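Long-range contacts in uncharacterized protein DUF1185 (Bordetella bronchiseptica RB50, PDB 3BYQ), which is of unknown function but, with its variant of the Bacillus chorismate mutase fold, may play a part in amino-acid metabolism: residues 79-84 and 131-136; 9-14 and 33-38. All coordinates share one frame; numbering follows the deposited sequence.

Both contacts pair antiparallel strands of one mixed sheet, and strand 161-169 stands between them: it bonds to strand 29-39 on one side and to strand 79-86 on the other. Contact 2 comes first along the chain, as a hairpin at the outer side of the sheet. Contact 1 lies deeper, its centre about 5 Å from that of the chain, against about 11 Å for contact 2. The two centres are about 14 Å apart and their nearest atoms about 7 Å, so they do not touch. Strand 7-17 of contact 2 carries the sheet into a neighbouring subunit. Glycol molecules, probably from the crystallisation liquor, lie close to Lys82, Arg10 and Ile13; no active site is established.

Contact 1. Residues 79-84 and 131-136; sequences VYSKAA and MVPVHY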
loop_
_atom_site.group_PDB
_atom_site.type_symbol
_atom_site.label_atom_id
_atom_site.label_comp_id
_atom_site.label_asym_id
_atom_site.label_seq_id
_atom_site.Cartn_x
_atom_site.Cartn_y
_atom_site.Cartn_z
ATOM N N VAL B 79 -14.097 -11.817 23.063
ATOM C CA VAL B 79 -14.094 -10.509 22.391
ATOM C C VAL B 79 -14.758 -10.616 21.015
ATOM O O VAL B 79 -14.820 -11.690 20.438
ATOM C CB VAL B 79 -12.653 -9.920 22.235
ATOM C CG1 VAL B 79 -11.984 -9.692 23.613
ATOM C CG2 VAL B 79 -11.760 -10.782 21.332
ATOM N N TYR B 80 -15.273 -9.495 20.528
ATOM C CA TYR B 80 -15.848 -9.473 19.174
ATOM C C TYR B 80 -15.806 -8.082 18.549
ATOM O O TYR B 80 -15.446 -7.098 19.196
ATOM C CB TYR B 80 -17.283 -10.109 19.114
ATOM C CG TYR B 80 -18.381 -9.575 20.041
ATOM C CD1 TYR B 80 -18.321 -8.322 20.671
ATOM C CD2 TYR B 80 -19.538 -10.315 20.215
ATOM C CE1 TYR B 80 -19.393 -7.873 21.520
ATOM C CE2 TYR B 80 -20.607 -9.853 20.993
ATOM C CZ TYR B 80 -20.532 -8.654 21.645
ATOM O OH TYR B 80 -21.622 -8.312 22.449
ATOM N N SER B 81 -16.155 -8.070 17.269
ATOM C CA SER B 81 -16.257 -6.893 16.458
ATOM C C SER B 81 -16.967 -7.225 15.169
ATOM O O SER B 81 -17.248 -8.375 14.841
ATOM C CB SER B 81 -14.889 -6.300 16.135
ATOM O OG SER B 81 -15.018 -4.980 15.590
ATOM N N LYS B 82 -17.192 -6.172 14.404
ATOM C CA LYS B 82 -17.865 -6.301 13.106
ATOM C C LYS B 82 -17.322 -5.236 12.208
ATOM O O LYS B 82 -16.917 -4.175 12.670
ATOM C CB LYS B 82 -19.379 -6.160 13.254
ATOM C CG LYS B 82 -19.868 -4.798 13.761
ATOM C CD LYS B 82 -21.281 -4.832 14.367
ATOM C CE LYS B 82 -21.597 -3.513 15.028
ATOM N NZ LYS B 82 -22.858 -3.463 15.786
ATOM N N ALA B 83 -17.329 -5.495 10.912
ATOM C CA ALA B 83 -16.753 -4.496 10.005
ATOM C C ALA B 83 -17.289 -4.624 8.612
ATOM O O ALA B 83 -17.847 -5.649 8.221
ATOM C CB ALA B 83 -15.226 -4.619 10.003
ATOM N N ALA B 84 -17.170 -3.539 7.869
ATOM C CA ALA B 84 -17.630 -3.514 6.469
ATOM C C ALA B 84 -16.717 -2.683 5.588
ATOM O O ALA B 84 -16.267 -1.637 5.986
ATOM C CB ALA B 84 -19.046 -2.969 6.352
HETATM N N MSE B 131 -7.795 -2.384 10.048
HETATM C CA MSE B 131 -7.669 -2.853 11.437
HETATM C C MSE B 131 -9.035 -2.815 12.056
HETATM O O MSE B 131 -9.707 -1.780 12.020
HETATM C CB MSE B 131 -6.779 -1.951 12.308
HETATM C CG MSE B 131 -5.361 -1.823 11.891
HETATM SE SE MSE B 131 -4.412 -3.472 11.857
HETATM C CE MSE B 131 -4.547 -4.036 13.692
ATOM N N VAL B 132 -9.440 -3.936 12.631
ATOM C CA VAL B 132 -10.769 -4.043 13.267
ATOM C C VAL B 132 -10.631 -4.156 14.773
ATOM O O VAL B 132 -10.001 -5.084 15.277
ATOM C CB VAL B 132 -11.573 -5.268 12.723
ATOM C CG1 VAL B 132 -13.002 -5.301 13.373
ATOM C CG2 VAL B 132 -11.658 -5.185 11.198
ATOM N N PRO B 133 -11.208 -3.226 15.505
ATOM C CA PRO B 133 -10.978 -3.264 16.938
ATOM C C PRO B 133 -11.971 -4.152 17.628
ATOM O O PRO B 133 -13.132 -4.207 17.234
ATOM C CB PRO B 133 -11.233 -1.819 17.349
ATOM C CG PRO B 133 -12.260 -1.369 16.394
ATOM C CD PRO B 133 -11.902 -1.982 15.101
ATOM N N VAL B 134 -11.507 -4.836 18.671
ATOM C CA VAL B 134 -12.367 -5.696 19.463
ATOM C C VAL B 134 -12.374 -5.316 20.926
ATOM O O VAL B 134 -11.467 -4.638 21.448
ATOM C CB VAL B 134 -11.965 -7.218 19.380
ATOM C CG1 VAL B 134 -11.938 -7.698 17.952
ATOM C CG2 VAL B 134 -10.587 -7.513 20.052
ATOM N N HIS B 135 -13.449 -5.702 21.595
ATOM C CA HIS B 135 -13.505 -5.554 23.038
ATOM C C HIS B 135 -14.294 -6.683 23.681
ATOM O O HIS B 135 -14.865 -7.552 22.983
ATOM C CB HIS B 135 -13.902 -4.161 23.494
ATOM C CG HIS B 135 -15.301 -3.755 23.178
ATOM N ND1 HIS B 135 -15.588 -2.540 22.592
ATOM C CD2 HIS B 135 -16.498 -4.332 23.464
ATOM C CE1 HIS B 135 -16.903 -2.404 22.500
ATOM N NE2 HIS B 135 -17.480 -3.476 23.012
ATOM N N TYR B 136 -14.246 -6.695 25.011
ATOM C CA TYR B 136 -14.887 -7.777 25.808
ATOM C C TYR B 136 -16.385 -7.802 25.624
ATOM O O TYR B 136 -17.090 -6.783 25.756
ATOM C CB TYR B 136 -14.525 -7.606 27.276
ATOM C CG TYR B 136 -14.958 -8.686 28.230
ATOM C CD1 TYR B 136 -14.645 -10.004 28.014
ATOM C CD2 TYR B 136 -15.574 -8.347 29.411
ATOM C CE1 TYR B 136 -15.006 -10.972 28.944
ATOM C CE2 TYR B 136 -15.923 -9.284 30.343
ATOM C CZ TYR B 136 -15.630 -10.602 30.113
ATOM O OH TYR B 136 -15.984 -11.582 31.018
#
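Strands 79-84 and 131-136 run antiparallel but splay, their directions 142° apart: the CA atoms of Val79 and Tyr136 lie 4.4 Å apart, those of Ala83 and Val132 6.8 Å. At the close end Tyr80 N gives its hydrogen to His135 O (3.2 Å), while the return bond from His135 N to Tyr80 O is weak. Where the backbones part, Ser81 OG bonds Pro133 O at 2.6 Å; with OG anti to the backbone N (chi1 -167°), the hydroxyl is turned across the gap. Serine suits this place because it is short and brings a donor to a carbonyl; proline suits the facing strand, having no N-H to offer where the main-chain bonds stop, yet a carbonyl that still accepts. The approach is tight: Ser81 CB is 3.5 Å from Val132 CG1. Small and branched apolar groups fill in on either side of the serine, Val79 CG2 against Val134 CG2 at 3.7 Å and Ala83 CB against Val132 CG2 at 3.8 Å. Tyr80 and His135 put their side chains on the same face of the sheet, and their polar ends bond Ala115 O and Met116 O. Between these two buried strands a side-chain hydroxyl thus takes over bridging where their main-chain ladder gives out.

Contact 2. Residues 9-14 and 33-38; sequences KRTLIV and ASCAVI
The β-hairpin of strands 7-17 and 29-39 is joined here in antiparallel register, the two strand segments running 169° apart. Thr11 and Cys35 exchange two main-chain hydrogen bonds, as do Ile13 and Ala33; a single bond runs from Val37 N to Lys9 O. Lys9, Thr11 and Ile13 share a face with Val37, Cys35 and Ala33. In one of its two conformers Ile13 CG1 meets Ala33 CB at 3.8 Å. Lys9 CG is 3.9 Å from Val37 CG2, the side chains side by side and pointing the same way, before the lysine amino group goes on to Asp155 and to Glu15 of a neighbouring subunit. Thr11 OG1 comes 3.5 Å from Cys35 CB and holds a water at 2.7 Å, which also bonds Ala33 O weakly. On the other face Arg10 CG rests 4.0 Å from Ala36 CB. A water in the guanidinium plane accepts from Arg10 NE (3.0 Å); Ser34 OG (2.7 Å) and Cys35 O (2.8 Å) are among its acceptors, more than its protons can serve at once. Glu67 of helix 51-72 takes both Arg10 NH2 and Ser34 OG, so one carboxylate ties the two strands to the helix. The hairpin therefore combines a backbone ladder with charged and water-bridged links, one reaching across the subunit interface.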
loop_
_atom_site.group_PDB
_atom_site.type_symbol
_atom_site.label_atom_id
_atom_site.label_comp_id
_atom_site.label_asym_id
_atom_site.label_seq_id
_atom_site.Cartn_x
_atom_site.Cartn_y
_atom_site.Cartn_z
ATOM N N LYS B 9 -17.343 -14.796 -2.701
ATOM C CA LYS B 9 -16.310 -15.498 -1.932
ATOM C C LYS B 9 -16.361 -15.153 -0.485
ATOM O O LYS B 9 -16.980 -14.176 -0.088
ATOM C CB LYS B 9 -14.912 -15.228 -2.513
ATOM C CG LYS B 9 -14.458 -13.835 -2.397
ATOM C CD LYS B 9 -13.197 -13.597 -3.227
ATOM C CE LYS B 9 -11.984 -14.302 -2.712
ATOM N NZ LYS B 9 -10.835 -14.093 -3.710
ATOM N N ARG B 10 -15.705 -15.995 0.290
ATOM C CA ARG B 10 -15.643 -15.861 1.740
ATOM C C ARG B 10 -14.233 -16.171 2.200
ATOM O O ARG B 10 -13.491 -16.886 1.529
ATOM C CB ARG B 10 -16.598 -16.867 2.384
ATOM C CG ARG B 10 -18.074 -16.553 2.251
ATOM C CD ARG B 10 -18.920 -17.697 2.713
ATOM N NE ARG B 10 -18.820 -17.917 4.155
ATOM C CZ ARG B 10 -19.400 -18.897 4.824
ATOM N NH1 ARG B 10 -20.229 -19.718 4.218
ATOM N NH2 ARG B 10 -19.181 -19.012 6.130
ATOM N N THR B 11 -13.838 -15.561 3.301
ATOM C CA THR B 11 -12.583 -15.918 3.936
ATOM C C THR B 11 -12.796 -16.101 5.417
ATOM O O THR B 11 -13.649 -15.450 6.040
ATOM C CB THR B 11 -11.429 -14.921 3.689
ATOM O OG1 THR B 11 -11.736 -13.670 4.330
ATOM C CG2 THR B 11 -11.197 -14.747 2.182
ATOM N N LEU B 12 -12.076 -17.068 5.947
ATOM C CA LEU B 12 -12.030 -17.304 7.381
ATOM C C LEU B 12 -10.570 -17.166 7.754
ATOM O O LEU B 12 -9.745 -17.779 7.118
ATOM C CB LEU B 12 -12.515 -18.707 7.694
ATOM C CG LEU B 12 -12.448 -19.168 9.156
ATOM C CD1 LEU B 12 -13.368 -18.319 9.986
ATOM C CD2 LEU B 12 -12.849 -20.626 9.256
ATOM N N ILE B 13 -10.247 -16.309 8.721
ATOM C CA ILE B 13 -8.855 -16.231 9.172
ATOM C C ILE B 13 -8.813 -16.441 10.663
ATOM O O ILE B 13 -9.697 -16.003 11.420
ATOM C CB ILE B 13 -8.106 -14.964 8.758
ATOM C CG1 ILE B 13 -8.690 -13.733 9.443
ATOM C CG2 ILE B 13 -8.125 -14.813 7.231
ATOM C CD1 ILE B 13 -7.981 -12.434 9.079
ATOM N N VAL B 14 -7.800 -17.197 11.075
ATOM C CA VAL B 14 -7.566 -17.487 12.497
ATOM C C VAL B 14 -6.120 -17.114 12.767
ATOM O O VAL B 14 -5.218 -17.700 12.213
ATOM C CB VAL B 14 -7.835 -18.942 12.958
ATOM C CG1 VAL B 14 -7.579 -19.084 14.465
ATOM C CG2 VAL B 14 -9.288 -19.346 12.601
ATOM N N ALA B 33 -11.614 -13.985 11.998
ATOM C CA ALA B 33 -12.525 -13.121 11.224
ATOM C C ALA B 33 -13.138 -13.975 10.130
ATOM O O ALA B 33 -12.464 -14.796 9.543
ATOM C CB ALA B 33 -11.779 -11.941 10.615
ATOM N N SER B 34 -14.440 -13.786 9.938
ATOM C CA SER B 34 -15.189 -14.440 8.876
ATOM C C SER B 34 -15.741 -13.317 8.022
ATOM O O SER B 34 -16.469 -12.474 8.520
ATOM C CB SER B 34 -16.334 -15.295 9.432
ATOM O OG SER B 34 -17.030 -16.018 8.400
ATOM N N CYS B 35 -15.382 -13.348 6.739
ATOM C CA CYS B 35 -15.773 -12.331 5.760
ATOM C C CYS B 35 -16.507 -12.950 4.579
ATOM O O CYS B 35 -16.212 -14.094 4.142
ATOM C CB CYS B 35 -14.532 -11.664 5.183
ATOM S SG CYS B 35 -13.375 -10.950 6.442
ATOM N N ALA B 36 -17.441 -12.168 4.053
ATOM C CA ALA B 36 -18.174 -12.507 2.838
ATOM C C ALA B 36 -18.203 -11.288 1.912
ATOM O O ALA B 36 -18.502 -10.158 2.358
ATOM C CB ALA B 36 -19.611 -12.942 3.142
ATOM N N VAL B 37 -17.942 -11.577 0.635
ATOM C CA VAL B 37 -17.964 -10.598 -0.445
ATOM C C VAL B 37 -19.238 -10.834 -1.214
ATOM O O VAL B 37 -19.463 -11.919 -1.720
ATOM C CB VAL B 37 -16.761 -10.728 -1.376
ATOM C CG1 VAL B 37 -16.857 -9.724 -2.502
ATOM C CG2 VAL B 37 -15.447 -10.547 -0.597
ATOM N N ILE B 38 -20.090 -9.814 -1.224
ATOM C CA ILE B 38 -21.385 -9.878 -1.893
ATOM C C ILE B 38 -21.569 -8.766 -2.911
ATOM O O ILE B 38 -20.894 -7.781 -2.880
ATOM C CB ILE B 38 -22.567 -9.900 -0.911
ATOM C CG1 ILE B 38 -22.876 -8.513 -0.307
ATOM C CG2 ILE B 38 -22.333 -10.951 0.204
ATOM C CD1 ILE B 38 -24.262 -8.424 0.433
HETATM O O HOH W 1 -16.876 -16.257 5.748
HETATM O O HOH W 2 -11.569 -13.271 7.024
#